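PDB 3T90: glucosamine 6-phosphate N-acetyltransferase from Arabidopsis thaliana, which transfers the acetyl group of acetyl-CoA to the amino group of D-glucosamine 6-phosphate, a step in the biosynthesis of UDP-N-acetylglucosamine. Local coordinates for residues S13-G18 against E36-F41; G18-L23 against T27-V32; C54-E59 against I64-S69; G84-V89 against E106-H111. All coordinates share one frame; numbering follows the deposited sequence.

Contact 1 of 4, residues S13-G18 against E36-F41; sequences SDKRKG and EFDRRF
In the N-terminal part of this GNAT fold, the 3-10 turn that follows strand 5-9 is fastened to helix 34-45 by Lys15, which lies over the ring of Phe37 and ends in a salt bridge with Asp38. The CB of Lys15 sits 3.6 Å from the centroid of the Phe37 ring and 11° off its normal, a CH-pi contact over the middle of one face. Lysine suits the place because its long methylene chain can pack on an aromatic ring while the ammonium group at its end reaches an acid. The torsions make this possible: chi1 of 64° sets CG between the backbone N and the carbonyl carbon, the next two bonds run extended, and a bend at chi4 (-72°) turns the ammonium group toward the helix. NZ also donates to the carbonyl oxygen of Ile12, and Phe37 stacks on Phe76 of the second subunit. Asp14 projects from the same turn but directs its carboxylate elsewhere, to Arg8 on strand 5-9. With an alanine at Lys15 the CB could still rest on the ring, but Asp38 would probably lose its positive mate and the turn its polar link to the helix. That link is a bond of 2.8 Å from Lys15 NZ to Asp38 OD1, received on the syn lone pair of the carboxylate, the side of its other oxygen.

Contact 2 of 4, residues G18-L23 against T27-V32; sequences GFIELL and TVTGSV
Helix 19-23 and the loop that follows it meet in a small surface contact, in which Thr29 of the loop packs against Ile20 and Leu23 of the helix. The threonine uses both branches. Its CG2 methyl lies 3.7 Å from Leu23 CB, while OG1 and CB face the CG2 branch of Ile20; with chi1 (to CG1) at -60°, CG2 is the branch anti to the backbone N and turned to Thr29. That same Ile20 CG2 also meets Val32 CG2 at 4.0 Å, so a single methyl of this beta-branched residue meets two loop side chains. Within the GNAT fold this helix and loop lie against the second subunit of the homodimer, whose Phe76 packs on Ile20 and Leu23; Thr27, by similarity a substrate-binding residue, touches Leu77 of that subunit. Thr29 OG1 donates to Gly30 O at 2.7 Å, in the carbonyl plane and on a lone pair, and accepts from a water 2.8 Å away. The water also donates to Ile20 O, bridging helix and loop; threonine suits the place because its hydroxyl holds the water while its methyl packs on Leu23. Where the chain leaves the helix, Thr27 N donates to Leu23 O at 3.2 Å with an N-H...O angle of 149°.

Contact 3 of 4, residues C54-E59 against I64-S69; sequences CVIEEE and IAATGS
Backbone hydrogen bonds tie 54-59 to 64-69: Cys54 and Gly68 form a hydrogen-bonded pair, with Cys54 N to Gly68 O at 2.8 Å and Gly68 N to Cys54 O at 3.0 Å, and Ile56 N bonds to Ala66 O at 2.9 Å. Ile56 O accepts a hydrogen bond from Ala65 N at 2.7 Å and a weak one from Ala66 N, so two alanines face one isoleucine, a classic beta bulge in the antiparallel hairpin of strands 51-58 and 63-74, within the GNAT sheet. A side-chain bond is added: Thr67 OG1, anti to the backbone N (chi1 -172°), donates to Cys54 O at 2.9 Å. It reaches that oxygen from the opposite face of the carbonyl plane to Gly68 N, so the buried hydroxyl is satisfied and the oxygen gripped twice. A valine in place of Thr67 removes the hydroxyl, and Cys54 O would probably be held by Gly68 N alone among this strand's donors, with an apolar branch against it. Apolar contacts occur on both faces. Ile64 CG2 lies 3.9 Å from Val55 CB on the helix 19-23 side; on the other, Ile56 CD1 rests 4.2 Å from Ala66 CB beneath helix 100-114, where small alanine suits packing against Leu100.

Contact 4 of 4, residues G84-V89 against E106-H111; sequences GHIEDV and EFLMDH
Ile86 of strand 82-91 and Leu108 of helix 100-114 carry this contact, with Met109 as a lesser third partner. The strand and helix are the first two elements of a beta-alpha-beta unit completed by strand 119-124. Ile86 points from the strand to the helix and uses both branches. Its CG1 lies anti to the carbonyl carbon (chi1 -77°) and the chain runs on extended, carrying the terminal CD1 to 4.0 Å from Leu108 CB. The shorter branch, CG2, meets the end of the leucine instead, 4.1 Å from Leu108 CD1. The two side chains thus pass at a slant: the long arm of the isoleucine ends beside the first side-chain carbon of the leucine, and its CG2 methyl meets the leucine's CD1 methyl. Met109, one residue further along the helix, brings its CG to 4.3 Å from Ile86 CD1.

Residue type fits position here. A beta-branched isoleucine is at home in a strand and presents two arms to the helix, leucine is a good helix former with a forked end, and the flexible, unbranched methionine also touches Val120 of strand 119-124. Leu108 also packs on Val70 of the adjoining strand 63-74 and on Cys54 of strand 51-58 beyond it. On the other face of strand 82-91, Glu87 and Asp88, substrate-binding by similarity, each form a salt bridge with Lys75 of the second subunit. No hydrogen bond joins the two segments, and the three touching residues are buried, which implies that helix and strand are held here by apolar packing alone.

Overall arrangement
Contacts 1 and 2 lie side by side on one side of the sheet, contact 3 within it, and contact 4 joins it to helix 100-114 on the other. Contacts 1 and 2 share Gly18, their centres 10 Å apart; Phe37 CE1 packs on Phe19 CD2 at 3.8 Å. Contact 3 touches both: Lys17 NZ bridges to Glu57 OE1 at 2.9 Å, and Leu22 CD2 rests 3.6 Å from Ile64 CG2. Contact 4 continues the sheet through Ser69 N and Glu87 O, 2.8 Å apart, a probable hydrogen bond. The probable substrate site draws on contact 2 (Thr27) and contact 4 (Glu87, Asp88 and Val89); the two meet where Leu23 CD2 comes to 4.2 Å from Asp88 O.

Contact 1 of 4, residues S13-G18 against E36-F41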
loop_
_atom_site.group_PDB
_atom_site.type_symbol
_atom_site.label_atom_id
_atom_site.label_comp_id
_atom_site.label_asym_id
_atom_site.label_seq_id
_atom_site.Cartn_x
_atom_site.Cartn_y
_atom_site.Cartn_z
ATOM N N SER A 13 -2.343 -7.255 -24.151
ATOM C CA SER A 13 -1.759 -6.704 -25.382
ATOM C C SER A 13 -1.099 -5.390 -25.191
ATOM O O SER A 13 -0.508 -4.870 -26.139
ATOM C CB SER A 13 -2.819 -6.646 -26.481
ATOM O OG SER A 13 -3.978 -6.077 -25.973
ATOM N N ASP A 14 -1.290 -4.740 -24.019
ATOM C CA ASP A 14 -0.683 -3.451 -23.815
ATOM C C ASP A 14 0.848 -3.498 -23.739
ATOM O O ASP A 14 1.422 -2.383 -23.822
ATOM C CB ASP A 14 -1.242 -2.748 -22.552
ATOM C CG ASP A 14 -2.672 -2.249 -22.799
ATOM O OD1 ASP A 14 -3.014 -1.911 -23.934
ATOM O OD2 ASP A 14 -3.472 -2.165 -21.857
ATOM N N LYS A 15 1.426 -4.687 -23.661
ATOM C CA LYS A 15 2.882 -4.758 -23.769
ATOM C C LYS A 15 3.371 -4.223 -25.132
ATOM O O LYS A 15 4.523 -3.756 -25.190
ATOM C CB LYS A 15 3.365 -6.188 -23.491
ATOM C CG LYS A 15 2.930 -7.207 -24.425
ATOM C CD LYS A 15 3.517 -8.599 -23.992
ATOM C CE LYS A 15 2.835 -9.718 -24.633
ATOM N NZ LYS A 15 1.439 -9.925 -24.083
ATOM N N ARG A 16 2.526 -4.200 -26.165
ATOM C CA ARG A 16 2.995 -3.644 -27.416
ATOM C C ARG A 16 2.567 -2.178 -27.615
ATOM O O ARG A 16 2.817 -1.596 -28.709
ATOM C CB ARG A 16 2.555 -4.550 -28.592
ATOM C CG ARG A 16 1.131 -4.650 -28.745
ATOM C CD ARG A 16 0.735 -5.298 -30.112
ATOM N NE ARG A 16 -0.718 -5.414 -30.236
ATOM C CZ ARG A 16 -1.529 -4.449 -30.696
ATOM N NH1 ARG A 16 -1.034 -3.291 -31.137
ATOM N NH2 ARG A 16 -2.847 -4.665 -30.751
ATOM N N LYS A 17 1.986 -1.521 -26.572
ATOM C CA LYS A 17 1.450 -0.182 -26.714
ATOM C C LYS A 17 2.187 0.818 -25.838
ATOM O O LYS A 17 1.631 1.847 -25.465
ATOM C CB LYS A 17 -0.051 -0.222 -26.384
ATOM C CG LYS A 17 -0.924 -0.982 -27.421
ATOM C CD LYS A 17 -2.438 -0.799 -27.109
ATOM C CE LYS A 17 -3.138 -1.546 -28.201
ATOM N NZ LYS A 17 -4.592 -1.502 -27.904
ATOM N N GLY A 18 3.422 0.534 -25.498
ATOM C CA GLY A 18 4.221 1.520 -24.771
ATOM C C GLY A 18 3.895 1.688 -23.296
ATOM O O GLY A 18 4.264 2.749 -22.713
ATOM N N GLU A 36 8.180 -11.858 -19.002
ATOM C CA GLU A 36 8.043 -11.294 -17.682
ATOM C C GLU A 36 6.789 -10.422 -17.559
ATOM O O GLU A 36 6.066 -10.530 -16.567
ATOM C CB GLU A 36 9.279 -10.470 -17.334
ATOM C CG GLU A 36 9.216 -10.064 -15.893
ATOM C CD GLU A 36 9.683 -11.074 -14.809
ATOM O OE1 GLU A 36 9.576 -12.333 -14.951
ATOM O OE2 GLU A 36 10.155 -10.561 -13.762
ATOM N N PHE A 37 6.461 -9.672 -18.623
ATOM C CA PHE A 37 5.250 -8.855 -18.646
ATOM C C PHE A 37 4.055 -9.796 -18.429
ATOM O O PHE A 37 3.198 -9.534 -17.555
ATOM C CB PHE A 37 5.065 -8.093 -19.963
ATOM C CG PHE A 37 3.779 -7.296 -20.010
ATOM C CD1 PHE A 37 3.712 -6.004 -19.536
ATOM C CD2 PHE A 37 2.630 -7.924 -20.399
ATOM C CE1 PHE A 37 2.426 -5.319 -19.593
ATOM C CE2 PHE A 37 1.389 -7.274 -20.440
ATOM C CZ PHE A 37 1.296 -5.985 -20.057
ATOM N N ASP A 38 3.999 -10.889 -19.181
ATOM C CA ASP A 38 2.816 -11.753 -19.066
ATOM C C ASP A 38 2.761 -12.421 -17.732
ATOM O O ASP A 38 1.632 -12.603 -17.193
ATOM C CB ASP A 38 2.851 -12.840 -20.159
ATOM C CG ASP A 38 2.577 -12.294 -21.497
ATOM O OD1 ASP A 38 2.121 -11.156 -21.715
ATOM O OD2 ASP A 38 2.767 -13.059 -22.446
ATOM N N ARG A 39 3.935 -12.781 -17.166
ATOM C CA ARG A 39 3.965 -13.461 -15.876
ATOM C C ARG A 39 3.351 -12.510 -14.865
ATOM O O ARG A 39 2.498 -12.945 -14.057
ATOM C CB ARG A 39 5.414 -13.763 -15.493
ATOM C CG ARG A 39 5.520 -14.628 -14.266
ATOM C CD ARG A 39 6.943 -14.944 -13.836
ATOM N NE ARG A 39 7.623 -13.709 -13.435
ATOM C CZ ARG A 39 7.608 -13.230 -12.200
ATOM N NH1 ARG A 39 7.031 -13.942 -11.242
ATOM N NH2 ARG A 39 8.184 -12.059 -11.922
ATOM N N ARG A 40 3.816 -11.255 -14.841
ATOM C CA ARG A 40 3.402 -10.332 -13.789
ATOM C C ARG A 40 1.977 -9.865 -14.049
ATOM O O ARG A 40 1.198 -9.694 -13.103
ATOM C CB ARG A 40 4.427 -9.165 -13.795
ATOM C CG ARG A 40 4.092 -7.959 -12.756
ATOM C CD ARG A 40 3.702 -8.417 -11.348
ATOM N NE ARG A 40 4.597 -9.443 -10.821
ATOM C CZ ARG A 40 5.642 -9.154 -10.076
ATOM N NH1 ARG A 40 6.036 -7.871 -9.836
ATOM N NH2 ARG A 40 6.274 -10.153 -9.497
ATOM N N PHE A 41 1.556 -9.731 -15.324
ATOM C CA PHE A 41 0.138 -9.431 -15.626
ATOM C C PHE A 41 -0.758 -10.501 -15.045
ATOM O O PHE A 41 -1.761 -10.183 -14.386
ATOM C CB PHE A 41 -0.033 -9.359 -17.174
ATOM C CG PHE A 41 -1.466 -9.030 -17.589
ATOM C CD1 PHE A 41 -1.844 -7.689 -17.778
ATOM C CD2 PHE A 41 -2.453 -9.991 -17.718
ATOM C CE1 PHE A 41 -3.118 -7.341 -18.041
ATOM C CE2 PHE A 41 -3.791 -9.631 -18.044
ATOM C CZ PHE A 41 -4.100 -8.294 -18.193
#

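Contact 2 of 4, residues G18-L23 against T27-V32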
loop_
_atom_site.group_PDB
_atom_site.type_symbol
_atom_site.label_atom_id
_atom_site.label_comp_id
_atom_site.label_asym_id
_atom_site.label_seq_id
_atom_site.Cartn_x
_atom_site.Cartn_y
_atom_site.Cartn_z
ATOM N N GLY A 18 3.422 0.534 -25.498
ATOM C CA GLY A 18 4.221 1.520 -24.771
ATOM C C GLY A 18 3.895 1.688 -23.296
ATOM O O GLY A 18 4.264 2.749 -22.713
ATOM N N PHE A 19 3.267 0.663 -22.733
ATOM C CA PHE A 19 3.000 0.671 -21.242
ATOM C C PHE A 19 4.272 0.743 -20.390
ATOM O O PHE A 19 4.380 1.628 -19.525
ATOM C CB PHE A 19 2.111 -0.508 -20.900
ATOM C CG PHE A 19 1.822 -0.611 -19.432
ATOM C CD1 PHE A 19 1.007 0.323 -18.777
ATOM C CD2 PHE A 19 2.378 -1.629 -18.716
ATOM C CE1 PHE A 19 0.740 0.163 -17.422
ATOM C CE2 PHE A 19 2.122 -1.779 -17.350
ATOM C CZ PHE A 19 1.302 -0.858 -16.727
ATOM N N ILE A 20 5.227 -0.146 -20.596
ATOM C CA ILE A 20 6.424 -0.142 -19.790
ATOM C C ILE A 20 7.235 1.139 -20.087
ATOM O O ILE A 20 7.710 1.812 -19.146
ATOM C CB ILE A 20 7.265 -1.406 -20.087
ATOM C CG1 ILE A 20 6.415 -2.665 -19.752
ATOM C CG2 ILE A 20 8.652 -1.384 -19.318
ATOM C CD1 ILE A 20 6.103 -2.734 -18.209
ATOM N N GLU A 21 7.275 1.546 -21.355
ATOM C CA GLU A 21 7.938 2.824 -21.706
ATOM C C GLU A 21 7.347 4.005 -20.930
ATOM O O GLU A 21 8.126 4.856 -20.449
ATOM C CB GLU A 21 7.885 3.043 -23.202
ATOM C CG GLU A 21 8.684 1.949 -23.977
ATOM C CD GLU A 21 7.738 0.884 -24.504
ATOM O OE1 GLU A 21 6.924 0.261 -23.741
ATOM O OE2 GLU A 21 7.764 0.656 -25.767
ATOM N N LEU A 22 6.026 4.064 -20.767
ATOM C CA LEU A 22 5.404 5.167 -20.044
ATOM C C LEU A 22 5.776 5.072 -18.566
ATOM O O LEU A 22 6.077 6.130 -17.943
ATOM C CB LEU A 22 3.898 5.057 -20.234
ATOM C CG LEU A 22 3.107 5.964 -19.310
ATOM C CD1 LEU A 22 3.467 7.477 -19.546
ATOM C CD2 LEU A 22 1.580 5.705 -19.451
ATOM N N LEU A 23 5.750 3.844 -17.992
ATOM C CA LEU A 23 6.192 3.723 -16.582
ATOM C C LEU A 23 7.606 4.287 -16.365
ATOM O O LEU A 23 7.894 4.765 -15.276
ATOM C CB LEU A 23 6.108 2.289 -16.049
ATOM C CG LEU A 23 4.681 1.758 -15.890
ATOM C CD1 LEU A 23 4.657 0.244 -15.580
ATOM C CD2 LEU A 23 3.874 2.569 -14.807
ATOM N N THR A 27 9.676 5.954 -12.936
ATOM C CA THR A 27 10.998 5.553 -12.400
ATOM C C THR A 27 11.515 4.379 -13.227
ATOM O O THR A 27 10.900 3.981 -14.241
ATOM C CB THR A 27 10.896 5.252 -10.931
ATOM O OG1 THR A 27 12.236 5.234 -10.377
ATOM C CG2 THR A 27 10.232 3.873 -10.594
ATOM N N VAL A 28 12.641 3.835 -12.804
ATOM C CA VAL A 28 13.351 2.784 -13.510
ATOM C C VAL A 28 12.406 1.588 -13.706
ATOM O O VAL A 28 11.777 1.113 -12.749
ATOM C CB VAL A 28 14.534 2.319 -12.638
ATOM C CG1 VAL A 28 15.252 1.089 -13.267
ATOM C CG2 VAL A 28 15.475 3.478 -12.328
ATOM N N THR A 29 12.355 1.099 -14.948
ATOM C CA THR A 29 11.647 -0.154 -15.220
ATOM C C THR A 29 12.560 -1.317 -15.490
ATOM O O THR A 29 12.177 -2.487 -15.251
ATOM C CB THR A 29 10.663 -0.077 -16.443
ATOM O OG1 THR A 29 11.415 0.251 -17.632
ATOM C CG2 THR A 29 9.635 1.071 -16.254
ATOM N N GLY A 30 13.732 -1.034 -16.004
ATOM C CA GLY A 30 14.508 -2.091 -16.687
ATOM C C GLY A 30 13.848 -2.451 -18.034
ATOM O O GLY A 30 12.799 -1.979 -18.446
ATOM N N SER A 31 14.455 -3.410 -18.730
ATOM C CA SER A 31 13.952 -3.752 -20.085
ATOM C C SER A 31 13.096 -5.022 -19.966
ATOM O O SER A 31 13.540 -6.164 -20.247
ATOM C CB SER A 31 15.070 -3.950 -21.147
ATOM O OG SER A 31 15.920 -2.797 -21.257
ATOM N N VAL A 32 11.827 -4.855 -19.569
ATOM C CA VAL A 32 10.917 -5.951 -19.191
ATOM C C VAL A 32 10.546 -6.770 -20.455
ATOM O O VAL A 32 10.025 -6.267 -21.427
ATOM C CB VAL A 32 9.602 -5.350 -18.559
ATOM C CG1 VAL A 32 8.564 -6.435 -18.273
ATOM C CG2 VAL A 32 9.934 -4.562 -17.250
HETATM O O HOH W 1 10.804 2.189 -19.506
#

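Contact 3 of 4, residues C54-E59 against I64-S69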
loop_
_atom_site.group_PDB
_atom_site.type_symbol
_atom_site.label_atom_id
_atom_site.label_comp_id
_atom_site.label_asym_id
_atom_site.label_seq_id
_atom_site.Cartn_x
_atom_site.Cartn_y
_atom_site.Cartn_z
ATOM N N CYS A 54 -5.429 1.005 -14.246
ATOM C CA CYS A 54 -6.172 1.794 -15.234
ATOM C C CYS A 54 -5.136 2.293 -16.248
ATOM O O CYS A 54 -4.017 2.713 -15.877
ATOM C CB CYS A 54 -6.760 3.020 -14.471
ATOM S SG CYS A 54 -7.523 4.238 -15.536
ATOM N N VAL A 55 -5.527 2.260 -17.524
ATOM C CA VAL A 55 -4.768 2.944 -18.590
ATOM C C VAL A 55 -5.655 3.810 -19.429
ATOM O O VAL A 55 -6.881 3.516 -19.576
ATOM C CB VAL A 55 -4.040 1.922 -19.528
ATOM C CG1 VAL A 55 -2.949 1.146 -18.791
ATOM C CG2 VAL A 55 -4.973 1.031 -20.323
ATOM N N ILE A 56 -5.063 4.855 -19.979
ATOM C CA ILE A 56 -5.732 5.632 -20.979
ATOM C C ILE A 56 -4.902 5.490 -22.234
ATOM O O ILE A 56 -3.711 5.856 -22.239
ATOM C CB ILE A 56 -5.855 7.102 -20.613
ATOM C CG1 ILE A 56 -6.645 7.216 -19.348
ATOM C CG2 ILE A 56 -6.480 7.926 -21.782
ATOM C CD1 ILE A 56 -6.772 8.728 -18.818
ATOM N N GLU A 57 -5.547 5.021 -23.328
ATOM C CA GLU A 57 -4.895 4.904 -24.603
ATOM C C GLU A 57 -5.209 6.106 -25.460
ATOM O O GLU A 57 -6.381 6.498 -25.504
ATOM C CB GLU A 57 -5.332 3.596 -25.324
ATOM C CG GLU A 57 -4.607 3.373 -26.642
ATOM C CD GLU A 57 -5.003 2.074 -27.375
ATOM O OE1 GLU A 57 -5.309 1.060 -26.738
ATOM O OE2 GLU A 57 -4.990 2.077 -28.655
ATOM N N GLU A 58 -4.179 6.646 -26.109
ATOM C CA GLU A 58 -4.465 7.695 -27.159
ATOM C C GLU A 58 -4.579 6.900 -28.473
ATOM O O GLU A 58 -3.658 6.208 -28.934
ATOM C CB GLU A 58 -3.367 8.737 -27.191
ATOM C CG GLU A 58 -3.780 9.994 -27.988
ATOM C CD GLU A 58 -3.683 9.738 -29.511
ATOM O OE1 GLU A 58 -2.597 9.286 -29.971
ATOM O OE2 GLU A 58 -4.748 9.985 -30.163
ATOM N N GLU A 59 -5.741 7.098 -29.068
ATOM C CA GLU A 59 -6.222 6.281 -30.175
ATOM C C GLU A 59 -5.430 6.422 -31.473
ATOM O O GLU A 59 -5.140 5.425 -32.111
ATOM C CB GLU A 59 -7.707 6.593 -30.390
ATOM C CG GLU A 59 -8.608 5.989 -29.319
ATOM C CD GLU A 59 -10.047 5.873 -29.803
ATOM O OE1 GLU A 59 -10.245 5.370 -30.947
ATOM O OE2 GLU A 59 -10.974 6.288 -29.056
ATOM N N ILE A 64 -0.202 3.943 -24.876
ATOM C CA ILE A 64 -0.747 4.328 -23.582
ATOM C C ILE A 64 -0.229 5.737 -23.225
ATOM O O ILE A 64 0.985 6.010 -23.233
ATOM C CB ILE A 64 -0.300 3.317 -22.505
ATOM C CG1 ILE A 64 -0.659 1.872 -22.929
ATOM C CG2 ILE A 64 -0.886 3.690 -21.099
ATOM C CD1 ILE A 64 -2.125 1.663 -23.222
ATOM N N ALA A 65 -1.161 6.599 -22.923
ATOM C CA ALA A 65 -0.897 7.984 -22.571
ATOM C C ALA A 65 -0.845 8.290 -21.059
ATOM O O ALA A 65 -0.263 9.241 -20.621
ATOM C CB ALA A 65 -2.027 8.867 -23.211
ATOM N N ALA A 66 -1.547 7.502 -20.279
ATOM C CA ALA A 66 -1.547 7.658 -18.815
ATOM C C ALA A 66 -1.905 6.358 -18.160
ATOM O O ALA A 66 -2.493 5.451 -18.778
ATOM C CB ALA A 66 -2.602 8.764 -18.411
ATOM N N THR A 67 -1.500 6.187 -16.906
ATOM C CA THR A 67 -1.742 4.970 -16.155
ATOM C C THR A 67 -1.741 5.268 -14.650
ATOM O O THR A 67 -1.176 6.272 -14.195
ATOM C CB THR A 67 -0.712 3.884 -16.482
ATOM O OG1 THR A 67 -1.120 2.647 -15.853
ATOM C CG2 THR A 67 0.715 4.228 -16.061
ATOM N N GLY A 68 -2.376 4.347 -13.905
ATOM C CA GLY A 68 -2.324 4.407 -12.437
ATOM C C GLY A 68 -2.923 3.121 -11.965
ATOM O O GLY A 68 -3.746 2.486 -12.612
ATOM N N SER A 69 -2.515 2.716 -10.770
ATOM C CA SER A 69 -2.890 1.427 -10.183
ATOM C C SER A 69 -3.533 1.596 -8.816
ATOM O O SER A 69 -3.277 2.604 -8.132
ATOM C CB SER A 69 -1.637 0.571 -9.980
ATOM O OG SER A 69 -0.922 0.425 -11.204
#

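Contact 4 of 4, residues G84-V89 against E106-H111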
loop_
_atom_site.group_PDB
_atom_site.type_symbol
_atom_site.label_atom_id
_atom_site.label_comp_id
_atom_site.label_asym_id
_atom_site.label_seq_id
_atom_site.Cartn_x
_atom_site.Cartn_y
_atom_site.Cartn_z
ATOM N N GLY A 84 -7.670 1.591 -0.066
ATOM C CA GLY A 84 -7.069 1.551 -1.425
ATOM C C GLY A 84 -5.746 2.282 -1.406
ATOM O O GLY A 84 -5.659 3.388 -0.890
ATOM N N HIS A 85 -4.708 1.665 -1.955
ATOM C CA HIS A 85 -3.370 2.301 -2.108
ATOM C C HIS A 85 -3.158 2.612 -3.589
ATOM O O HIS A 85 -2.953 1.665 -4.395
ATOM C CB HIS A 85 -2.297 1.297 -1.662
ATOM C CG HIS A 85 -2.404 0.898 -0.218
ATOM N ND1 HIS A 85 -1.698 1.583 0.750
ATOM C CD2 HIS A 85 -3.208 0.040 0.428
ATOM C CE1 HIS A 85 -1.998 1.077 1.949
ATOM N NE2 HIS A 85 -2.913 0.133 1.792
ATOM N N ILE A 86 -3.286 3.869 -4.000
ATOM C CA ILE A 86 -3.107 4.265 -5.422
ATOM C C ILE A 86 -1.577 4.432 -5.580
ATOM O O ILE A 86 -0.841 5.024 -4.747
ATOM C CB ILE A 86 -3.819 5.543 -5.731
ATOM C CG1 ILE A 86 -5.314 5.251 -5.886
ATOM C CG2 ILE A 86 -3.273 6.202 -6.977
ATOM C CD1 ILE A 86 -6.208 6.460 -6.010
ATOM N N GLU A 87 -1.108 3.812 -6.650
ATOM C CA GLU A 87 0.345 3.688 -6.992
ATOM C C GLU A 87 0.600 3.930 -8.471
ATOM O O GLU A 87 -0.316 3.778 -9.304
ATOM C CB GLU A 87 0.852 2.261 -6.694
ATOM C CG GLU A 87 0.849 1.984 -5.188
ATOM C CD GLU A 87 2.022 2.591 -4.483
ATOM O OE1 GLU A 87 3.150 2.763 -5.087
ATOM O OE2 GLU A 87 1.914 2.924 -3.263
ATOM N N ASP A 88 1.832 4.275 -8.820
ATOM C CA ASP A 88 2.309 4.187 -10.207
ATOM C C ASP A 88 1.476 5.010 -11.174
ATOM O O ASP A 88 1.110 4.574 -12.283
ATOM C CB ASP A 88 2.449 2.707 -10.630
ATOM C CG ASP A 88 3.433 1.882 -9.773
ATOM O OD1 ASP A 88 4.152 2.528 -8.946
ATOM O OD2 ASP A 88 3.420 0.681 -9.932
ATOM N N VAL A 89 1.114 6.203 -10.701
ATOM C CA VAL A 89 0.384 7.213 -11.532
ATOM C C VAL A 89 1.347 8.025 -12.388
ATOM O O VAL A 89 2.283 8.620 -11.895
ATOM C CB VAL A 89 -0.412 8.125 -10.619
ATOM C CG1 VAL A 89 -1.140 9.176 -11.505
ATOM C CG2 VAL A 89 -1.497 7.339 -9.779
ATOM N N GLU A 106 -9.555 9.529 -10.617
ATOM C CA GLU A 106 -10.963 9.357 -10.326
ATOM C C GLU A 106 -11.455 7.971 -10.646
ATOM O O GLU A 106 -12.289 7.437 -9.916
ATOM C CB GLU A 106 -11.811 10.375 -11.097
ATOM C CG GLU A 106 -11.632 11.781 -10.481
ATOM C CD GLU A 106 -12.321 12.852 -11.317
ATOM O OE1 GLU A 106 -12.562 12.625 -12.518
ATOM O OE2 GLU A 106 -12.618 13.936 -10.787
ATOM N N PHE A 107 -10.958 7.363 -11.730
ATOM C CA PHE A 107 -11.351 5.977 -12.029
ATOM C C PHE A 107 -10.995 5.029 -10.851
ATOM O O PHE A 107 -11.799 4.167 -10.466
ATOM C CB PHE A 107 -10.651 5.575 -13.338
ATOM C CG PHE A 107 -10.923 4.174 -13.840
ATOM C CD1 PHE A 107 -11.757 3.974 -14.938
ATOM C CD2 PHE A 107 -10.220 3.067 -13.299
ATOM C CE1 PHE A 107 -11.916 2.700 -15.473
ATOM C CE2 PHE A 107 -10.396 1.754 -13.826
ATOM C CZ PHE A 107 -11.203 1.546 -14.914
ATOM N N LEU A 108 -9.752 5.181 -10.335
ATOM C CA LEU A 108 -9.372 4.335 -9.232
ATOM C C LEU A 108 -10.118 4.655 -7.948
ATOM O O LEU A 108 -10.416 3.694 -7.220
ATOM C CB LEU A 108 -7.870 4.533 -9.032
ATOM C CG LEU A 108 -6.985 4.225 -10.257
ATOM C CD1 LEU A 108 -5.535 4.704 -10.069
ATOM C CD2 LEU A 108 -6.949 2.704 -10.497
ATOM N N MET A 109 -10.420 5.923 -7.697
ATOM C CA MET A 109 -11.227 6.240 -6.492
ATOM C C MET A 109 -12.620 5.666 -6.650
ATOM O O MET A 109 -13.161 5.062 -5.704
ATOM C CB MET A 109 -11.325 7.734 -6.351
ATOM C CG MET A 109 -10.034 8.356 -5.910
ATOM S SD MET A 109 -10.304 10.183 -5.932
ATOM C CE MET A 109 -8.889 10.480 -4.932
ATOM N N ASP A 110 -13.161 5.755 -7.851
ATOM C CA ASP A 110 -14.520 5.206 -8.069
ATOM C C ASP A 110 -14.543 3.690 -7.810
ATOM O O ASP A 110 -15.410 3.112 -7.158
ATOM C CB ASP A 110 -14.967 5.448 -9.545
ATOM C CG ASP A 110 -15.308 6.895 -9.863
ATOM O OD1 ASP A 110 -15.522 7.719 -8.958
ATOM O OD2 ASP A 110 -15.309 7.168 -11.099
ATOM N N HIS A 111 -13.510 2.973 -8.266
ATOM C CA HIS A 111 -13.410 1.570 -8.018
ATOM C C HIS A 111 -13.335 1.280 -6.488
ATOM O O HIS A 111 -14.053 0.402 -5.961
ATOM C CB HIS A 111 -12.105 1.045 -8.700
ATOM C CG HIS A 111 -11.949 -0.407 -8.479
ATOM N ND1 HIS A 111 -12.803 -1.357 -9.036
ATOM C CD2 HIS A 111 -11.114 -1.081 -7.645
ATOM C CE1 HIS A 111 -12.428 -2.554 -8.611
ATOM N NE2 HIS A 111 -11.433 -2.415 -7.751
#